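PDB 6UCZ: dihydropteroate synthase, which catalyses the joining of p-aminobenzoate to 6-hydroxymethyl-7,8-dihydropterin pyrophosphate to give dihydropteroate, a step of folate biosynthesis. Local coordinates for residues Lys228-Arg240 against Ser262-His276. Residues are numbered along the deposited sequence; the frame is centred on the assembly and turned at random.
Sequences KKLGFPVCVGHSR and STFLAQQQVDFLRVH. With PMM (pterin-6-yl-methyl-monophosphate), chain C.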
loop_
_atom_site.group_PDB
_atom_site.type_symbol
_atom_site.label_atom_id
_atom_site.label_comp_id
_atom_site.label_asym_id
_atom_site.label_seq_id
_atom_site.Cartn_x
_atom_site.Cartn_y
_atom_site.Cartn_z
ATOM N N LYS A 228 -11.038 -7.178 -8.013
ATOM C CA LYS A 228 -11.432 -8.108 -6.959
ATOM C C LYS A 228 -11.888 -9.447 -7.526
ATOM O O LYS A 228 -11.721 -10.483 -6.873
ATOM C CB LYS A 228 -12.561 -7.498 -6.127
ATOM C CG LYS A 228 -12.131 -6.400 -5.172
ATOM C CD LYS A 228 -11.647 -6.992 -3.875
ATOM C CE LYS A 228 -12.710 -7.888 -3.261
ATOM N NZ LYS A 228 -12.151 -8.605 -2.100
ATOM N N LYS A 229 -12.468 -9.449 -8.734
ATOM C CA LYS A 229 -12.976 -10.676 -9.340
ATOM C C LYS A 229 -11.870 -11.671 -9.651
ATOM O O LYS A 229 -12.169 -12.817 -9.999
ATOM C CB LYS A 229 -13.759 -10.365 -10.616
ATOM N N LEU A 230 -10.607 -11.261 -9.542
ATOM C CA LEU A 230 -9.500 -12.187 -9.730
ATOM C C LEU A 230 -9.404 -13.196 -8.593
ATOM O O LEU A 230 -8.755 -14.236 -8.756
ATOM C CB LEU A 230 -8.197 -11.405 -9.857
ATOM C CG LEU A 230 -7.975 -10.701 -11.193
ATOM C CD1 LEU A 230 -6.653 -9.965 -11.188
ATOM C CD2 LEU A 230 -8.012 -11.712 -12.319
ATOM N N GLY A 231 -10.040 -12.915 -7.454
ATOM C CA GLY A 231 -10.050 -13.824 -6.327
ATOM C C GLY A 231 -8.996 -13.567 -5.273
ATOM O O GLY A 231 -8.971 -14.285 -4.267
ATOM N N PHE A 232 -8.120 -12.596 -5.477
ATOM C CA PHE A 232 -7.102 -12.184 -4.530
ATOM C C PHE A 232 -7.581 -10.997 -3.706
ATOM O O PHE A 232 -8.323 -10.147 -4.206
ATOM C CB PHE A 232 -5.814 -11.791 -5.262
ATOM C CG PHE A 232 -5.167 -12.931 -5.987
ATOM C CD1 PHE A 232 -5.565 -13.262 -7.269
ATOM C CD2 PHE A 232 -4.163 -13.675 -5.385
ATOM C CE1 PHE A 232 -4.974 -14.318 -7.937
ATOM C CE2 PHE A 232 -3.574 -14.731 -6.041
ATOM C CZ PHE A 232 -3.976 -15.054 -7.321
ATOM N N PRO A 233 -7.144 -10.896 -2.451
ATOM C CA PRO A 233 -7.384 -9.664 -1.693
ATOM C C PRO A 233 -6.741 -8.474 -2.387
ATOM O O PRO A 233 -5.705 -8.593 -3.054
ATOM C CB PRO A 233 -6.730 -9.939 -0.336
ATOM C CG PRO A 233 -6.573 -11.440 -0.274
ATOM C CD PRO A 233 -6.372 -11.887 -1.681
ATOM N N VAL A 234 -7.378 -7.316 -2.222
ATOM C CA VAL A 234 -6.982 -6.083 -2.885
ATOM C C VAL A 234 -6.632 -5.033 -1.842
ATOM O O VAL A 234 -7.306 -4.915 -0.814
ATOM C CB VAL A 234 -8.107 -5.594 -3.823
ATOM C CG1 VAL A 234 -7.852 -4.172 -4.287
ATOM C CG2 VAL A 234 -8.227 -6.543 -5.014
ATOM N N CYS A 235 -5.562 -4.290 -2.102
ATOM C CA CYS A 235 -5.190 -3.111 -1.336
ATOM C C CYS A 235 -5.324 -1.874 -2.221
ATOM O O CYS A 235 -4.912 -1.887 -3.386
ATOM C CB CYS A 235 -3.751 -3.223 -0.819
ATOM S SG CYS A 235 -3.131 -1.774 0.060
ATOM N N VAL A 236 -5.888 -0.798 -1.675
ATOM C CA VAL A 236 -5.983 0.452 -2.419
ATOM C C VAL A 236 -5.348 1.572 -1.604
ATOM O O VAL A 236 -5.676 1.755 -0.426
ATOM C CB VAL A 236 -7.441 0.801 -2.773
ATOM C CG1 VAL A 236 -7.517 2.207 -3.377
ATOM C CG2 VAL A 236 -7.997 -0.241 -3.725
ATOM N N GLY A 237 -4.457 2.335 -2.244
ATOM C CA GLY A 237 -3.834 3.488 -1.617
ATOM C C GLY A 237 -4.234 4.791 -2.280
ATOM O O GLY A 237 -3.528 5.320 -3.151
ATOM N N HIS A 238 -5.398 5.308 -1.884
ATOM C CA HIS A 238 -5.958 6.529 -2.450
ATOM C C HIS A 238 -5.675 7.761 -1.605
ATOM O O HIS A 238 -5.929 8.877 -2.064
ATOM C CB HIS A 238 -7.480 6.373 -2.608
ATOM C CG HIS A 238 -8.190 6.104 -1.310
ATOM N ND1 HIS A 238 -7.890 5.022 -0.506
ATOM C CD2 HIS A 238 -9.183 6.776 -0.679
ATOM C CE1 HIS A 238 -8.662 5.043 0.567
ATOM N NE2 HIS A 238 -9.461 6.094 0.484
ATOM N N SER A 239 -5.155 7.577 -0.391
ATOM C CA SER A 239 -5.174 8.625 0.622
ATOM C C SER A 239 -4.354 9.840 0.212
ATOM O O SER A 239 -3.151 9.733 -0.020
ATOM C CB SER A 239 -4.671 8.055 1.947
ATOM O OG SER A 239 -4.762 9.026 2.960
ATOM N N ARG A 240 -5.010 11.006 0.139
ATOM C CA ARG A 240 -4.390 12.292 -0.165
ATOM C C ARG A 240 -3.759 12.340 -1.559
ATOM O O ARG A 240 -3.032 13.287 -1.862
ATOM C CB ARG A 240 -3.327 12.676 0.877
ATOM C CG ARG A 240 -3.819 12.732 2.333
ATOM C CD ARG A 240 -2.684 13.138 3.256
ATOM N NE ARG A 240 -3.127 13.208 4.642
ATOM C CZ ARG A 240 -2.326 13.439 5.672
ATOM N NH1 ARG A 240 -1.027 13.618 5.480
ATOM N NH2 ARG A 240 -2.824 13.487 6.897
ATOM N N SER A 262 -13.069 6.222 0.818
ATOM C CA SER A 262 -12.864 5.047 1.663
ATOM C C SER A 262 -14.175 4.304 1.912
ATOM O O SER A 262 -14.211 3.067 1.878
ATOM C CB SER A 262 -12.239 5.456 2.995
ATOM O OG SER A 262 -10.916 5.906 2.817
ATOM N N THR A 263 -15.264 5.042 2.162
ATOM C CA THR A 263 -16.557 4.399 2.385
ATOM C C THR A 263 -16.968 3.569 1.179
ATOM O O THR A 263 -17.385 2.413 1.321
ATOM C CB THR A 263 -17.636 5.441 2.685
ATOM O OG1 THR A 263 -17.256 6.231 3.815
ATOM C CG2 THR A 263 -18.959 4.743 2.992
ATOM N N PHE A 264 -16.832 4.140 -0.023
ATOM C CA PHE A 264 -17.179 3.417 -1.245
ATOM C C PHE A 264 -16.309 2.173 -1.412
ATOM O O PHE A 264 -16.804 1.086 -1.737
ATOM C CB PHE A 264 -17.005 4.333 -2.455
ATOM C CG PHE A 264 -17.040 3.609 -3.769
ATOM C CD1 PHE A 264 -18.260 3.383 -4.407
ATOM C CD2 PHE A 264 -15.873 3.159 -4.373
ATOM C CE1 PHE A 264 -18.314 2.711 -5.623
ATOM C CE2 PHE A 264 -15.917 2.487 -5.596
ATOM C CZ PHE A 264 -17.134 2.262 -6.216
ATOM N N LEU A 265 -15.001 2.330 -1.236
ATOM C CA LEU A 265 -14.092 1.196 -1.393
ATOM C C LEU A 265 -14.407 0.095 -0.383
ATOM O O LEU A 265 -14.404 -1.093 -0.724
ATOM C CB LEU A 265 -12.650 1.669 -1.240
ATOM C CG LEU A 265 -12.137 2.627 -2.310
ATOM C CD1 LEU A 265 -10.748 3.096 -1.913
ATOM C CD2 LEU A 265 -12.118 1.945 -3.674
ATOM N N ALA A 266 -14.712 0.471 0.861
ATOM C CA ALA A 266 -15.106 -0.535 1.847
ATOM C C ALA A 266 -16.377 -1.262 1.414
ATOM O O ALA A 266 -16.485 -2.484 1.572
ATOM C CB ALA A 266 -15.291 0.118 3.223
ATOM N N GLN A 267 -17.335 -0.535 0.818
ATOM C CA GLN A 267 -18.550 -1.176 0.327
ATOM C C GLN A 267 -18.274 -2.181 -0.789
ATOM O O GLN A 267 -19.024 -3.152 -0.939
ATOM C CB GLN A 267 -19.540 -0.115 -0.150
ATOM C CG GLN A 267 -20.094 0.708 0.975
ATOM C CD GLN A 267 -21.121 1.704 0.503
ATOM O OE1 GLN A 267 -20.796 2.818 0.084
ATOM N NE2 GLN A 267 -22.379 1.303 0.559
ATOM N N GLN A 268 -17.227 -1.958 -1.592
ATOM C CA GLN A 268 -16.788 -2.889 -2.624
ATOM C C GLN A 268 -15.964 -4.053 -2.066
ATOM O O GLN A 268 -15.375 -4.807 -2.855
ATOM C CB GLN A 268 -15.963 -2.147 -3.680
ATOM C CG GLN A 268 -16.624 -0.891 -4.229
ATOM C CD GLN A 268 -17.967 -1.151 -4.859
ATOM O OE1 GLN A 268 -18.123 -2.068 -5.667
ATOM N NE2 GLN A 268 -18.952 -0.342 -4.494
ATOM N N GLN A 269 -15.864 -4.174 -0.740
ATOM C CA GLN A 269 -15.116 -5.243 -0.064
ATOM C C GLN A 269 -13.624 -5.206 -0.374
ATOM O O GLN A 269 -12.966 -6.251 -0.388
ATOM C CB GLN A 269 -15.680 -6.635 -0.386
ATOM C CG GLN A 269 -17.147 -6.810 -0.020
ATOM C CD GLN A 269 -17.428 -6.429 1.425
ATOM O OE1 GLN A 269 -18.235 -5.539 1.698
ATOM N NE2 GLN A 269 -16.754 -7.097 2.358
ATOM N N VAL A 270 -13.073 -4.008 -0.591
ATOM C CA VAL A 270 -11.627 -3.876 -0.715
ATOM C C VAL A 270 -10.991 -4.298 0.601
ATOM O O VAL A 270 -11.442 -3.901 1.680
ATOM C CB VAL A 270 -11.239 -2.443 -1.110
ATOM C CG1 VAL A 270 -9.715 -2.274 -1.025
ATOM C CG2 VAL A 270 -11.748 -2.138 -2.524
ATOM N N ASP A 271 -9.953 -5.135 0.519
ATOM C CA ASP A 271 -9.490 -5.816 1.725
ATOM C C ASP A 271 -8.578 -4.944 2.574
ATOM O O ASP A 271 -8.555 -5.096 3.801
ATOM C CB ASP A 271 -8.794 -7.121 1.343
ATOM C CG ASP A 271 -9.659 -7.995 0.449
ATOM O OD1 ASP A 271 -9.861 -7.616 -0.727
ATOM O OD2 ASP A 271 -10.132 -9.058 0.913
ATOM N N PHE A 272 -7.846 -4.019 1.958
ATOM C CA PHE A 272 -6.928 -3.154 2.688
ATOM C C PHE A 272 -7.039 -1.740 2.148
ATOM O O PHE A 272 -7.001 -1.541 0.930
ATOM C CB PHE A 272 -5.470 -3.634 2.549
ATOM C CG PHE A 272 -5.219 -5.018 3.090
ATOM C CD1 PHE A 272 -5.393 -6.137 2.295
ATOM C CD2 PHE A 272 -4.797 -5.192 4.391
ATOM C CE1 PHE A 272 -5.154 -7.404 2.797
ATOM C CE2 PHE A 272 -4.557 -6.453 4.901
ATOM C CZ PHE A 272 -4.740 -7.561 4.105
ATOM N N LEU A 273 -7.100 -0.756 3.047
ATOM C CA LEU A 273 -7.035 0.654 2.668
ATOM C C LEU A 273 -5.800 1.269 3.308
ATOM O O LEU A 273 -5.654 1.234 4.530
ATOM C CB LEU A 273 -8.289 1.415 3.107
ATOM C CG LEU A 273 -9.607 0.977 2.489
ATOM C CD1 LEU A 273 -10.750 1.850 3.020
ATOM C CD2 LEU A 273 -9.503 1.076 0.955
ATOM N N ARG A 274 -4.916 1.829 2.482
ATOM C CA ARG A 274 -3.671 2.430 2.944
ATOM C C ARG A 274 -3.897 3.932 3.068
ATOM O O ARG A 274 -4.074 4.625 2.055
ATOM C CB ARG A 274 -2.542 2.085 1.967
ATOM C CG ARG A 274 -1.164 2.523 2.398
ATOM C CD ARG A 274 -0.082 2.172 1.331
ATOM N NE ARG A 274 1.218 2.661 1.780
ATOM C CZ ARG A 274 1.660 3.903 1.591
ATOM N NH1 ARG A 274 0.916 4.787 0.931
ATOM N NH2 ARG A 274 2.845 4.264 2.062
ATOM N N VAL A 275 -3.927 4.431 4.305
ATOM C CA VAL A 275 -4.481 5.749 4.588
ATOM C C VAL A 275 -3.604 6.484 5.586
ATOM O O VAL A 275 -2.894 5.873 6.395
ATOM C CB VAL A 275 -5.930 5.653 5.140
ATOM C CG1 VAL A 275 -6.863 5.092 4.084
ATOM C CG2 VAL A 275 -5.956 4.805 6.440
ATOM N N HIS A 276 -3.673 7.818 5.533
ATOM C CA HIS A 276 -3.011 8.648 6.537
ATOM C C HIS A 276 -3.871 8.800 7.792
ATOM O O HIS A 276 -3.374 8.655 8.914
ATOM C CB HIS A 276 -2.675 10.021 5.945
ATOM C CG HIS A 276 -1.760 9.955 4.755
ATOM N ND1 HIS A 276 -2.218 9.745 3.471
ATOM C CD2 HIS A 276 -0.412 10.046 4.662
ATOM C CE1 HIS A 276 -1.194 9.727 2.636
ATOM N NE2 HIS A 276 -0.084 9.899 3.335
HETATM N N5 PMM C . 1.383 4.687 -2.424
HETATM C C6 PMM C . 2.522 5.200 -1.945
HETATM C C7 PMM C . 3.450 4.400 -1.305
HETATM N N8 PMM C . 3.309 3.082 -1.123
HETATM N N1 PMM C . 2.016 1.223 -1.396
HETATM C C2 PMM C . 0.912 0.650 -1.858
HETATM N N2 PMM C . 0.735 -0.668 -1.710
HETATM N N3 PMM C . -0.074 1.342 -2.509
HETATM C C4 PMM C . -0.048 2.691 -2.776
HETATM O O4 PMM C . -0.963 3.238 -3.391
HETATM C C4A PMM C . 1.167 3.370 -2.279
HETATM C C8A PMM C . 2.167 2.579 -1.604
HETATM C C9 PMM C . 2.742 6.669 -2.203
HETATM O O10 PMM C . 1.839 7.436 -1.380
HETATM P PA PMM C . 2.344 8.299 -0.108
HETATM O O1P PMM C . 1.107 9.109 0.314
HETATM O O2P PMM C . 3.379 9.296 -0.611
HETATM O O3P PMM C . 2.861 7.391 0.959
HETATM O O HOH W 1 -10.758 -11.376 -0.863
#
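Val236 bonds through both its backbone N and O to the parallel strand 272-275: N donates to Phe272 O, and O accepts an almost straight bond from Arg274 N (3.0 Å, 175°). Two residues earlier, Val234 O takes Phe272 N.

Charge gathers at the start of the strands. Lys228, its chain bent at chi2 and chi3, brings NZ to Asp271 OD1 (2.8 Å) on the syn side and also to Gln269 O. Val234 N reaches the same OD1 from above the carboxylate plane (2.9 Å), so two donors hold that oxygen.

Apolar packing joins strand to helix. Leu265 CD1 touches Val236 CG1 and lies over the centre of the His238 ring, 3.8 Å from its centroid. A hydrogen bond at the ring edge, between His238 NE2 and Ser262 OG (2.8 Å), ties the same helix.

Near the phosphate, Ser239 OG meets His276 ND1 (2.7 Å), and the Arg240 guanidinium, salt-bridged to Asp255, stacks on His276 with planes 4° apart. With CG anti to the backbone N (chi1 -174°) and the chain extended as far as NE, Arg274 reaches away from segment 228-240 to lay its guanidinium flat on the pterin and give NH1 to O3P; Asp71 and Asp114 hold NE and NH2.

This is a right-handed beta-alpha-beta unit of the TIM barrel, with pterin and phosphate bound at the strands' C-terminal ends.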